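Local structure of beta-N-acetylhexosaminidase (Beutenbergia cavernae, 5BU9) at residues Thr78-Glu81 with Val85-Leu88; Pro147-Gly150 with Arg154-Gly157; Ala216-Ile221 with Gly257-Asp262; Asp241-Phe246 with Gln277-Ala282; Ala314-Gln317 with Phe322-Ile325. The protein is a family 3 glycoside hydrolase that probably hydrolyses terminal non-reducing N-acetyl-D-hexosamine residues in N-acetyl-beta-D-hexosaminides. One frame throughout, in Å; residues are numbered along the deposited sequence.

Contact 1 of 5, residues Thr78-Glu81 with Val85-Leu88; sequences TDQE and VQVL
Gln80 and Gln86 sit opposite one another in a beta hairpin, where barrel strand 75-82 turns back along the short strand 85-86; they form an antiparallel non-hydrogen-bonded pair with CA atoms 4.5 Å apart. Backbone bonds flank the pair, Val87 N to Asp79 O at 3.0 Å and a weak one from Glu81 N to Val85 O. The Gln80 amide adds a two-way link to the backbone of Leu88. Its OE1 accepts from Leu88 N at 3.0 Å, and its NE2 donates to Leu88 O at 2.8 Å, each bond meeting an in-plane lone pair of its acceptor. Since donor and acceptor are both used, the rotation of the amide is fixed. The side chain starts with CG anti to the backbone N (chi1 -162°) and bends at chi2 (83°), which lays OE1 3.2 Å from Gln86 CG. Gln86 NE2 reaches the same Leu88 O, so two side-chain amides, with planes 74° apart, grip one carbonyl. Asp79 CB packs against Val87 CG2 at 3.6 Å. Farther out, Gln86 is itself positioned by Ser94 O and Ile96 N, while Asp79 OD1 bonds a glycerol, probably from the crystallisation liquor, that may mark a pocket. Glu81 OE2, held in a salt bridge with Lys184, lies 3.5 Å from Val85 CG1.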
loop_
_atom_site.group_PDB
_atom_site.type_symbol
_atom_site.label_atom_id
_atom_site.label_comp_id
_atom_site.label_asym_id
_atom_site.label_seq_id
_atom_site.Cartn_x
_atom_site.Cartn_y
_atom_site.Cartn_z
ATOM N N THR A 78 8.410 1.194 -0.745
ATOM C CA THR A 78 8.813 0.873 0.625
ATOM C C THR A 78 7.907 1.662 1.576
ATOM O O THR A 78 7.053 2.434 1.135
ATOM C CB THR A 78 10.324 1.163 0.903
ATOM O OG1 THR A 78 10.661 0.678 2.201
ATOM C CG2 THR A 78 10.615 2.638 0.873
ATOM N N ASP A 79 8.072 1.429 2.869
ATOM C CA ASP A 79 7.366 2.177 3.915
ATOM C C ASP A 79 8.195 3.339 4.426
ATOM O O ASP A 79 8.949 3.154 5.406
ATOM C CB ASP A 79 7.045 1.283 5.128
ATOM C CG ASP A 79 5.744 0.496 4.975
ATOM O OD1 ASP A 79 5.006 0.675 3.970
ATOM O OD2 ASP A 79 5.462 -0.310 5.888
ATOM N N GLN A 80 8.056 4.525 3.817
ATOM C CA GLN A 80 8.861 5.671 4.262
ATOM C C GLN A 80 7.918 6.766 4.778
ATOM O O GLN A 80 7.766 7.796 4.154
ATOM C CB GLN A 80 9.770 6.187 3.131
ATOM C CG GLN A 80 10.954 7.086 3.599
ATOM C CD GLN A 80 12.184 6.298 4.089
ATOM O OE1 GLN A 80 12.054 5.185 4.571
ATOM N NE2 GLN A 80 13.380 6.876 3.939
ATOM N N GLU A 81 7.272 6.524 5.913
ATOM C CA GLU A 81 6.357 7.512 6.511
ATOM C C GLU A 81 7.124 8.555 7.287
ATOM O O GLU A 81 6.763 9.731 7.279
ATOM C CB GLU A 81 5.340 6.853 7.466
ATOM C CG GLU A 81 4.405 5.811 6.832
ATOM C CD GLU A 81 3.633 5.013 7.877
ATOM O OE1 GLU A 81 3.380 5.516 8.994
ATOM O OE2 GLU A 81 3.305 3.852 7.599
ATOM N N VAL A 85 8.114 4.611 11.472
ATOM C CA VAL A 85 8.020 3.817 10.236
ATOM C C VAL A 85 8.877 4.454 9.135
ATOM O O VAL A 85 8.415 5.279 8.332
ATOM C CB VAL A 85 6.547 3.647 9.756
ATOM C CG1 VAL A 85 6.493 2.793 8.467
ATOM C CG2 VAL A 85 5.664 2.984 10.848
ATOM N N GLN A 86 10.144 4.082 9.118
ATOM C CA GLN A 86 11.051 4.573 8.091
ATOM C C GLN A 86 11.960 3.408 7.732
ATOM O O GLN A 86 12.913 3.119 8.455
ATOM C CB GLN A 86 11.858 5.800 8.573
ATOM C CG GLN A 86 12.719 6.433 7.442
ATOM C CD GLN A 86 13.575 7.595 7.893
ATOM O OE1 GLN A 86 13.230 8.305 8.839
ATOM N NE2 GLN A 86 14.708 7.803 7.207
ATOM N N VAL A 87 11.640 2.696 6.655
ATOM C CA VAL A 87 12.389 1.494 6.352
ATOM C C VAL A 87 13.816 1.873 5.937
ATOM O O VAL A 87 14.768 1.182 6.269
ATOM C CB VAL A 87 11.717 0.666 5.254
ATOM C CG1 VAL A 87 12.698 -0.416 4.762
ATOM C CG2 VAL A 87 10.379 0.047 5.755
ATOM N N LEU A 88 13.961 2.970 5.204
ATOM C CA LEU A 88 15.255 3.293 4.608
ATOM C C LEU A 88 15.923 4.429 5.370
ATOM O O LEU A 88 15.449 5.579 5.390
ATOM C CB LEU A 88 15.086 3.641 3.123
ATOM C CG LEU A 88 14.551 2.467 2.279
ATOM C CD1 LEU A 88 14.312 2.882 0.830
ATOM C CD2 LEU A 88 15.482 1.242 2.355
#

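Contact 2 of 5, residues Pro147-Gly150 with Arg154-Gly157; sequences PPIG and REFG
Arg154 donates to two consecutive carbonyls of residues 147-150. Its backbone N makes a nearly straight bond to Ile149 O (3.2 Å, 176° at the hydrogen), yet it stands above the carbonyl plane, 39° out of it. The side chain bends at chi3 and brings NH1 to Pro148 O at 2.9 Å; this bond is more bent, 140° at the hydrogen, with the oxygen tilted from the guanidinium plane. NH2 is satisfied elsewhere, by a salt bridge to Glu81 OE2 and by a bound glycerol, probably from the crystallisation liquor. Ile149 CD1 covers one guanidinium face off-centre, 3.8 Å from Arg154 NH1, while its other branch puts CG2 3.5 Å from Glu155 N. The acceptors farther along share a water, which donates to Gly150 O and to Glu155 OE2, each at 2.8 Å; Glu155 OE2 also has a weak bond with the Tyr158 hydroxyl. Gly150 N is taken by Asn146 OD1. Both segments belong to the long loop between strand 128-129 and helix 160-176. Folded on itself by these bonds, the loop carries Arg154 to Glu81 and the glycerol, a position consistent with the strand-to-helix loops that border the active-site pocket of a TIM barrel.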
loop_
_atom_site.group_PDB
_atom_site.type_symbol
_atom_site.label_atom_id
_atom_site.label_comp_id
_atom_site.label_asym_id
_atom_site.label_seq_id
_atom_site.Cartn_x
_atom_site.Cartn_y
_atom_site.Cartn_z
ATOM N N PRO A 147 -3.661 1.135 18.681
ATOM C CA PRO A 147 -2.356 0.477 18.514
ATOM C C PRO A 147 -1.654 0.682 17.146
ATOM O O PRO A 147 -0.445 0.892 17.154
ATOM C CB PRO A 147 -2.690 -1.024 18.757
ATOM C CG PRO A 147 -3.923 -0.968 19.664
ATOM C CD PRO A 147 -4.720 0.179 19.055
ATOM N N PRO A 148 -2.372 0.641 16.005
ATOM C CA PRO A 148 -1.566 0.812 14.776
ATOM C C PRO A 148 -1.095 2.242 14.469
ATOM O O PRO A 148 0.016 2.445 13.956
ATOM C CB PRO A 148 -2.513 0.329 13.657
ATOM C CG PRO A 148 -3.876 0.480 14.194
ATOM C CD PRO A 148 -3.754 0.233 15.704
ATOM N N ILE A 149 -1.923 3.236 14.729
ATOM C CA ILE A 149 -1.571 4.574 14.262
ATOM C C ILE A 149 -1.194 5.465 15.451
ATOM O O ILE A 149 -0.060 5.918 15.564
ATOM C CB ILE A 149 -2.716 5.208 13.446
ATOM C CG1 ILE A 149 -3.174 4.292 12.285
ATOM C CG2 ILE A 149 -2.295 6.624 12.948
ATOM C CD1 ILE A 149 -2.019 3.752 11.408
ATOM N N GLY A 150 -2.167 5.728 16.317
ATOM C CA GLY A 150 -1.979 6.661 17.407
ATOM C C GLY A 150 -0.781 6.323 18.280
ATOM O O GLY A 150 0.014 7.186 18.596
ATOM N N ARG A 154 1.768 7.999 14.057
ATOM C CA ARG A 154 1.758 7.937 12.592
ATOM C C ARG A 154 0.655 8.765 11.956
ATOM O O ARG A 154 0.589 8.838 10.734
ATOM C CB ARG A 154 1.625 6.504 12.121
ATOM C CG ARG A 154 2.772 5.638 12.565
ATOM C CD ARG A 154 2.370 4.176 12.356
ATOM N NE ARG A 154 2.228 3.802 10.944
ATOM C CZ ARG A 154 1.681 2.655 10.525
ATOM N NH1 ARG A 154 1.203 1.783 11.401
ATOM N NH2 ARG A 154 1.588 2.381 9.232
ATOM N N GLU A 155 -0.183 9.387 12.787
ATOM C CA GLU A 155 -1.268 10.260 12.339
ATOM C C GLU A 155 -0.714 11.680 12.189
ATOM O O GLU A 155 0.214 12.055 12.896
ATOM C CB GLU A 155 -2.468 10.254 13.328
ATOM C CG GLU A 155 -2.297 11.149 14.629
ATOM C CD GLU A 155 -1.515 10.441 15.738
ATOM O OE1 GLU A 155 -0.939 9.369 15.473
ATOM O OE2 GLU A 155 -1.456 10.952 16.872
ATOM N N PHE A 156 -1.285 12.451 11.263
ATOM C CA PHE A 156 -0.895 13.850 11.070
ATOM C C PHE A 156 -1.661 14.757 12.035
ATOM O O PHE A 156 -1.252 15.878 12.288
ATOM C CB PHE A 156 -1.139 14.296 9.627
ATOM C CG PHE A 156 -0.092 13.824 8.636
ATOM C CD1 PHE A 156 1.133 14.481 8.528
ATOM C CD2 PHE A 156 -0.353 12.753 7.782
ATOM C CE1 PHE A 156 2.090 14.072 7.608
ATOM C CE2 PHE A 156 0.598 12.328 6.860
ATOM C CZ PHE A 156 1.826 12.991 6.771
ATOM N N GLY A 157 -2.757 14.256 12.590
ATOM C CA GLY A 157 -3.633 15.061 13.429
ATOM C C GLY A 157 -4.977 14.369 13.696
ATOM O O GLY A 157 -5.117 13.170 13.480
HETATM O O HOH W 1 -0.021 9.977 19.014
#

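Contact 3 of 5, residues Ala216-Ile221 with Gly257-Asp262; sequences AFAAGI and GQLGFD
Ala218, one residue on from Phe217, whose ring turns off to meet Phe186 edge-to-face, is the first residue of 216-221 to touch residues 257-262. Its CB lies 4.2 Å from Leu259 CG, and the two CA atoms are 6.0 Å apart, which shows how near a small residue allows the backbones to come. One helical turn further on, Ile221 points directly at residues 257-262 and meets them with every branch. Its CG1 is anti to the carbonyl carbon (chi1 -65°), and CD1 extends from it to 4.1 Å from Leu259 CD2. CG2, anti to the backbone N, rests 3.9 Å from Leu259 O. CG1 itself approaches Phe261 obliquely, 4.1 Å from CD1 of the ring. Between these partners Gly260 leaves the helical conformation with a positive phi of 73°, turning the chain there; Leu255 of helix 248-258 touches both Ile221 and Phe261. Shortening Ile221 to an alanine would probably open a gap beside Leu259 and Phe261, where CG1, CG2 and CD1 had lain. The contact thus joins helix 212-222 to the chain around and beyond the C-terminal part of helix 248-258, in successive beta/alpha units of the TIM barrel. Where side chain meets side chain it is wholly apolar, so cohesion probably comes from shape and exclusion of water, with no polar bond between the two segments to fix their alignment.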
loop_
_atom_site.group_PDB
_atom_site.type_symbol
_atom_site.label_atom_id
_atom_site.label_comp_id
_atom_site.label_asym_id
_atom_site.label_seq_id
_atom_site.Cartn_x
_atom_site.Cartn_y
_atom_site.Cartn_z
ATOM N N ALA A 216 -11.142 12.602 5.111
ATOM C CA ALA A 216 -9.724 12.808 4.810
ATOM C C ALA A 216 -9.344 12.097 3.521
ATOM O O ALA A 216 -8.627 12.663 2.723
ATOM C CB ALA A 216 -8.838 12.314 5.962
ATOM N N PHE A 217 -9.809 10.848 3.341
ATOM C CA PHE A 217 -9.414 10.066 2.164
ATOM C C PHE A 217 -9.982 10.723 0.934
ATOM O O PHE A 217 -9.289 10.803 -0.073
ATOM C CB PHE A 217 -9.847 8.592 2.267
ATOM C CG PHE A 217 -9.004 7.799 3.223
ATOM C CD1 PHE A 217 -7.678 7.534 2.930
ATOM C CD2 PHE A 217 -9.502 7.391 4.436
ATOM C CE1 PHE A 217 -6.857 6.826 3.803
ATOM C CE2 PHE A 217 -8.692 6.671 5.336
ATOM C CZ PHE A 217 -7.364 6.397 5.012
ATOM N N ALA A 218 -11.226 11.208 1.024
ATOM C CA ALA A 218 -11.857 11.915 -0.096
ATOM C C ALA A 218 -10.970 13.077 -0.523
ATOM O O ALA A 218 -10.688 13.219 -1.713
ATOM C CB ALA A 218 -13.269 12.398 0.263
ATOM N N ALA A 219 -10.487 13.870 0.441
ATOM C CA ALA A 219 -9.612 14.999 0.116
ATOM C C ALA A 219 -8.282 14.537 -0.516
ATOM O O ALA A 219 -7.704 15.250 -1.329
ATOM C CB ALA A 219 -9.343 15.836 1.348
ATOM N N GLY A 220 -7.813 13.346 -0.153
ATOM C CA GLY A 220 -6.628 12.774 -0.772
ATOM C C GLY A 220 -6.887 12.392 -2.224
ATOM O O GLY A 220 -6.067 12.634 -3.113
ATOM N N ILE A 221 -8.045 11.789 -2.454
ATOM C CA ILE A 221 -8.468 11.377 -3.780
ATOM C C ILE A 221 -8.710 12.606 -4.676
ATOM O O ILE A 221 -8.266 12.644 -5.822
ATOM C CB ILE A 221 -9.725 10.500 -3.679
ATOM C CG1 ILE A 221 -9.377 9.199 -2.951
ATOM C CG2 ILE A 221 -10.353 10.296 -5.082
ATOM C CD1 ILE A 221 -10.546 8.529 -2.313
ATOM N N GLY A 257 -16.949 3.929 -5.947
ATOM C CA GLY A 257 -18.243 4.461 -6.366
ATOM C C GLY A 257 -18.522 5.845 -5.821
ATOM O O GLY A 257 -18.435 6.811 -6.554
ATOM N N GLN A 258 -18.825 5.926 -4.524
ATOM C CA GLN A 258 -19.138 7.179 -3.819
ATOM C C GLN A 258 -18.024 8.229 -3.932
ATOM O O GLN A 258 -18.282 9.382 -4.307
ATOM C CB GLN A 258 -19.406 6.905 -2.323
ATOM C CG GLN A 258 -20.814 7.180 -1.824
ATOM C CD GLN A 258 -21.825 6.147 -2.317
ATOM O OE1 GLN A 258 -21.596 4.934 -2.206
ATOM N NE2 GLN A 258 -22.952 6.623 -2.870
ATOM N N LEU A 259 -16.803 7.810 -3.597
ATOM C CA LEU A 259 -15.645 8.692 -3.490
ATOM C C LEU A 259 -14.999 8.903 -4.860
ATOM O O LEU A 259 -14.178 9.812 -5.034
ATOM C CB LEU A 259 -14.631 8.120 -2.476
ATOM C CG LEU A 259 -14.753 8.703 -1.052
ATOM C CD1 LEU A 259 -16.159 8.696 -0.517
ATOM C CD2 LEU A 259 -13.880 7.989 -0.072
ATOM N N GLY A 260 -15.388 8.064 -5.824
ATOM C CA GLY A 260 -14.975 8.207 -7.211
ATOM C C GLY A 260 -13.517 7.845 -7.509
ATOM O O GLY A 260 -12.950 8.280 -8.508
ATOM N N PHE A 261 -12.891 7.050 -6.649
ATOM C CA PHE A 261 -11.490 6.699 -6.891
ATOM C C PHE A 261 -11.363 5.746 -8.092
ATOM O O PHE A 261 -11.992 4.685 -8.138
ATOM C CB PHE A 261 -10.863 6.091 -5.634
ATOM C CG PHE A 261 -9.403 5.710 -5.803
ATOM C CD1 PHE A 261 -8.443 6.673 -6.065
ATOM C CD2 PHE A 261 -8.998 4.380 -5.699
ATOM C CE1 PHE A 261 -7.097 6.323 -6.219
ATOM C CE2 PHE A 261 -7.658 4.018 -5.864
ATOM C CZ PHE A 261 -6.705 4.998 -6.118
ATOM N N ASP A 262 -10.533 6.152 -9.046
ATOM C CA ASP A 262 -10.275 5.441 -10.309
ATOM C C ASP A 262 -8.913 4.735 -10.390
ATOM O O ASP A 262 -8.621 4.057 -11.388
ATOM C CB ASP A 262 -10.353 6.429 -11.491
ATOM C CG ASP A 262 -11.771 6.793 -11.855
ATOM O OD1 ASP A 262 -12.685 5.990 -11.545
ATOM O OD2 ASP A 262 -11.969 7.878 -12.458
#

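Contact 4 of 5, residues Asp241-Phe246 with Gln277-Ala282; sequences DAPAAF and QAWSPA
Phe246 and Trp279 have the nearest backbones of the two segments, yet their CA atoms are 11.1 Å apart, so side chains alone bridge these two strand-to-helix loops of the TIM barrel. In residues 241-246 the chain turns a corner at Asp241 and Ala242 and then enters a 3-10 turn, with Phe246 N bonded to Pro243 O at 2.8 Å; both ends of that turn present a side chain to Trp279. Residues 277-282 run as a loop into helix 281-291, where Ser280 is the N-cap, its OG accepting from Asp283 N. The aromatic pair is T-shaped: the edge of Phe246 faces the six-membered ring of Trp279, with centroids 5.4 Å apart and planes at 84°. Phe246 CE2 makes the approach, 4.0 Å from Trp279 CE3 and displaced toward the rim of the indole. Trp279 has CG anti to the carbonyl carbon (chi1 -66°), and chi2 of -92° turns the indole broadside to the phenyl edge. On its opposite face lies Ala278 CB, also off-centre, so the indole is sandwiched between its own neighbour and Phe246. Leu287 of helix 281-291 touches both aromatic residues. The far end of the indole meets the proline ring obliquely, Pro243 CG coming within 3.6 Å of Trp279 CH2.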
loop_
_atom_site.group_PDB
_atom_site.type_symbol
_atom_site.label_atom_id
_atom_site.label_comp_id
_atom_site.label_asym_id
_atom_site.label_seq_id
_atom_site.Cartn_x
_atom_site.Cartn_y
_atom_site.Cartn_z
ATOM N N ASP A 241 -19.591 -7.704 7.573
ATOM C CA ASP A 241 -19.513 -9.078 7.063
ATOM C C ASP A 241 -18.118 -9.526 6.641
ATOM O O ASP A 241 -17.928 -10.689 6.385
ATOM C CB ASP A 241 -20.431 -9.258 5.860
ATOM C CG ASP A 241 -21.900 -9.201 6.228
ATOM O OD1 ASP A 241 -22.219 -8.934 7.408
ATOM O OD2 ASP A 241 -22.738 -9.424 5.324
ATOM N N ALA A 242 -17.158 -8.613 6.549
ATOM C CA ALA A 242 -15.826 -8.980 6.095
ATOM C C ALA A 242 -14.796 -7.962 6.510
ATOM O O ALA A 242 -15.117 -6.781 6.694
ATOM C CB ALA A 242 -15.800 -9.125 4.552
ATOM N N PRO A 243 -13.537 -8.406 6.607
ATOM C CA PRO A 243 -12.413 -7.469 6.588
ATOM C C PRO A 243 -12.551 -6.442 5.455
ATOM O O PRO A 243 -12.847 -6.872 4.330
ATOM C CB PRO A 243 -11.206 -8.385 6.341
ATOM C CG PRO A 243 -11.602 -9.678 6.969
ATOM C CD PRO A 243 -13.094 -9.812 6.660
ATOM N N ALA A 244 -12.300 -5.152 5.708
ATOM C CA ALA A 244 -12.553 -4.103 4.689
ATOM C C ALA A 244 -11.908 -4.459 3.366
ATOM O O ALA A 244 -12.520 -4.286 2.336
ATOM C CB ALA A 244 -12.048 -2.714 5.171
ATOM N N ALA A 245 -10.671 -4.977 3.412
ATOM C CA ALA A 245 -9.905 -5.301 2.210
ATOM C C ALA A 245 -10.596 -6.358 1.333
ATOM O O ALA A 245 -10.300 -6.464 0.135
ATOM C CB ALA A 245 -8.485 -5.770 2.571
ATOM N N PHE A 246 -11.512 -7.110 1.933
ATOM C CA PHE A 246 -12.261 -8.166 1.255
ATOM C C PHE A 246 -13.699 -7.741 1.015
ATOM O O PHE A 246 -14.515 -8.548 0.599
ATOM C CB PHE A 246 -12.301 -9.476 2.080
ATOM C CG PHE A 246 -10.926 -10.067 2.414
ATOM C CD1 PHE A 246 -9.787 -9.680 1.725
ATOM C CD2 PHE A 246 -10.806 -11.046 3.396
ATOM C CE1 PHE A 246 -8.547 -10.228 2.033
ATOM C CE2 PHE A 246 -9.557 -11.592 3.722
ATOM C CZ PHE A 246 -8.435 -11.180 3.039
ATOM N N GLN A 277 -5.190 -14.515 8.816
ATOM C CA GLN A 277 -4.602 -15.857 8.759
ATOM C C GLN A 277 -5.675 -16.956 8.723
ATOM O O GLN A 277 -5.360 -18.055 8.317
ATOM C CB GLN A 277 -3.661 -16.110 9.945
ATOM C CG GLN A 277 -2.394 -15.292 9.909
ATOM C CD GLN A 277 -1.604 -15.448 8.612
ATOM O OE1 GLN A 277 -1.513 -14.505 7.781
ATOM N NE2 GLN A 277 -1.022 -16.622 8.435
ATOM N N ALA A 278 -6.918 -16.669 9.155
ATOM C CA ALA A 278 -8.038 -17.649 9.068
ATOM C C ALA A 278 -8.319 -18.114 7.637
ATOM O O ALA A 278 -8.837 -19.198 7.429
ATOM C CB ALA A 278 -9.321 -17.063 9.674
ATOM N N TRP A 279 -7.979 -17.274 6.659
ATOM C CA TRP A 279 -8.121 -17.611 5.241
ATOM C C TRP A 279 -6.815 -18.131 4.678
ATOM O O TRP A 279 -5.749 -17.659 5.068
ATOM C CB TRP A 279 -8.564 -16.382 4.433
ATOM C CG TRP A 279 -9.944 -15.910 4.790
ATOM C CD1 TRP A 279 -11.136 -16.282 4.178
ATOM C CD2 TRP A 279 -10.294 -14.958 5.807
ATOM N NE1 TRP A 279 -12.187 -15.631 4.777
ATOM C CE2 TRP A 279 -11.708 -14.819 5.780
ATOM C CE3 TRP A 279 -9.559 -14.228 6.758
ATOM C CZ2 TRP A 279 -12.391 -13.975 6.646
ATOM C CZ3 TRP A 279 -10.246 -13.369 7.627
ATOM C CH2 TRP A 279 -11.655 -13.260 7.563
ATOM N N SER A 280 -6.892 -19.097 3.764
ATOM C CA SER A 280 -5.703 -19.566 3.091
ATOM C C SER A 280 -5.059 -18.392 2.333
ATOM O O SER A 280 -5.727 -17.412 1.969
ATOM C CB SER A 280 -6.073 -20.705 2.110
ATOM O OG SER A 280 -6.634 -20.136 0.946
ATOM N N PRO A 281 -3.756 -18.486 2.057
ATOM C CA PRO A 281 -3.142 -17.427 1.249
ATOM C C PRO A 281 -3.845 -17.227 -0.091
ATOM O O PRO A 281 -4.005 -16.104 -0.531
ATOM C CB PRO A 281 -1.726 -17.939 1.035
ATOM C CG PRO A 281 -1.460 -18.790 2.312
ATOM C CD PRO A 281 -2.772 -19.462 2.578
ATOM N N ALA A 282 -4.241 -18.318 -0.738
ATOM C CA ALA A 282 -4.952 -18.251 -2.008
ATOM C C ALA A 282 -6.255 -17.468 -1.845
ATOM O O ALA A 282 -6.531 -16.547 -2.616
ATOM C CB ALA A 282 -5.224 -19.662 -2.515
#

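Contact 5 of 5, residues Ala314-Gln317 with Phe322-Ile325; sequences AKAQ and FAAI
Lys315 lies across the ring of Phe322 where helix 305-318 meets helix 320-336, two consecutive helices separated by a single residue. The first kind of interaction is CH-pi. Lys315 CD stands 3.7 Å from the centroid of the Phe322 ring and 13° off its normal, hence over the middle of the face, while CG and CE lie to either side of it along the chain, CG 3.6 Å from Phe322 CD2 and CE 3.6 Å from Phe322 CD1. The lysine can span the ring because CG is anti to the backbone N (chi1 -177°) and the chain stays extended until it bends at chi4. At the ring edge sits the backbone of Ala316, its CA in the ring plane and its N 3.7 Å from Phe322 CD2. The second kind is close packing of small residues. Ala316 and Ala323 have CA atoms only 4.2 Å apart and CB atoms 4.3 Å apart, and Ala323 CB touches Ala316 O at 3.4 Å. Polar interactions lie outside the pair: Asp319 OD1 accepts from Phe322 N, and Lys315 NZ makes long, weak ion pairs with Asp319 and Glu290. Phe322 also reaches Ile289 of helix 281-291. Replacing Phe322 by an alanine is likely to strip the lysine methylenes of the surface they lie on and open a gap toward helix 281-291. The chemistry implies a junction held by dispersion and CH-pi contact, with the lysine working mainly through its aliphatic stem.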
loop_
_atom_site.group_PDB
_atom_site.type_symbol
_atom_site.label_atom_id
_atom_site.label_comp_id
_atom_site.label_asym_id
_atom_site.label_seq_id
_atom_site.Cartn_x
_atom_site.Cartn_y
_atom_site.Cartn_z
ATOM N N ALA A 314 -5.183 -19.829 -11.721
ATOM C CA ALA A 314 -6.055 -20.978 -11.954
ATOM C C ALA A 314 -7.526 -20.568 -11.904
ATOM O O ALA A 314 -8.338 -21.065 -12.691
ATOM C CB ALA A 314 -5.774 -22.084 -10.952
ATOM N N LYS A 315 -7.886 -19.639 -11.019
ATOM C CA LYS A 315 -9.303 -19.261 -10.951
ATOM C C LYS A 315 -9.730 -18.418 -12.176
ATOM O O LYS A 315 -10.850 -18.536 -12.627
ATOM C CB LYS A 315 -9.605 -18.521 -9.657
ATOM C CG LYS A 315 -11.122 -18.136 -9.471
ATOM C CD LYS A 315 -11.336 -17.393 -8.184
ATOM C CE LYS A 315 -12.756 -16.877 -8.030
ATOM N NZ LYS A 315 -13.722 -17.942 -7.750
ATOM N N ALA A 316 -8.820 -17.603 -12.705
ATOM C CA ALA A 316 -9.065 -16.843 -13.919
ATOM C C ALA A 316 -9.305 -17.810 -15.061
ATOM O O ALA A 316 -10.142 -17.555 -15.895
ATOM C CB ALA A 316 -7.891 -15.914 -14.248
ATOM N N GLN A 317 -8.579 -18.924 -15.096
ATOM C CA GLN A 317 -8.747 -19.881 -16.193
ATOM C C GLN A 317 -10.103 -20.655 -16.143
ATOM O O GLN A 317 -10.638 -21.041 -17.180
ATOM C CB GLN A 317 -7.570 -20.856 -16.206
ATOM C CG GLN A 317 -6.227 -20.238 -16.608
ATOM C CD GLN A 317 -5.038 -21.162 -16.280
ATOM O OE1 GLN A 317 -5.135 -22.048 -15.420
ATOM N NE2 GLN A 317 -3.920 -20.955 -16.964
ATOM N N PHE A 322 -14.363 -13.895 -12.732
ATOM C CA PHE A 322 -13.141 -13.537 -12.020
ATOM C C PHE A 322 -12.058 -13.118 -13.026
ATOM O O PHE A 322 -11.285 -12.209 -12.768
ATOM C CB PHE A 322 -12.667 -14.718 -11.159
ATOM C CG PHE A 322 -11.455 -14.407 -10.310
ATOM C CD1 PHE A 322 -11.576 -13.637 -9.158
ATOM C CD2 PHE A 322 -10.197 -14.871 -10.668
ATOM C CE1 PHE A 322 -10.456 -13.347 -8.369
ATOM C CE2 PHE A 322 -9.085 -14.580 -9.893
ATOM C CZ PHE A 322 -9.210 -13.798 -8.759
ATOM N N ALA A 323 -11.993 -13.807 -14.160
ATOM C CA ALA A 323 -11.084 -13.432 -15.249
ATOM C C ALA A 323 -11.306 -11.982 -15.675
ATOM O O ALA A 323 -10.333 -11.267 -15.911
ATOM C CB ALA A 323 -11.249 -14.383 -16.482
ATOM N N ALA A 324 -12.568 -11.553 -15.773
ATOM C CA ALA A 324 -12.866 -10.206 -16.240
ATOM C C ALA A 324 -12.440 -9.210 -15.165
ATOM O O ALA A 324 -11.901 -8.143 -15.472
ATOM C CB ALA A 324 -14.366 -10.045 -16.607
ATOM N N ILE A 325 -12.631 -9.585 -13.907
ATOM C CA ILE A 325 -12.194 -8.758 -12.786
ATOM C C ILE A 325 -10.665 -8.594 -12.773
ATOM O O ILE A 325 -10.142 -7.478 -12.628
ATOM C CB ILE A 325 -12.727 -9.328 -11.457
ATOM C CG1 ILE A 325 -14.257 -9.088 -11.384
ATOM C CG2 ILE A 325 -11.976 -8.703 -10.240
ATOM C CD1 ILE A 325 -14.953 -9.825 -10.217
#

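How the contacts relate
Contacts 1 and 2 form one buried, polar cluster, joined where Glu81 meets Arg154; side-chain and backbone bonds shape their loops, and each touches glycerol through a charged residue. Contact 4 is largely buried as well but aromatic, linking two loops on the far side of the chain's centre from contact 1. Contacts 3 and 5 are only partly buried and apolar, packing outer helices of the barrel, against a following loop in contact 3 and against the next helix in contact 5, which lies farthest out. Helix 248-258 follows the first segment of contact 4 and runs into the second segment of contact 3. Contact 4 includes the start of helix 281-291, and contact 5 packs against the same helix.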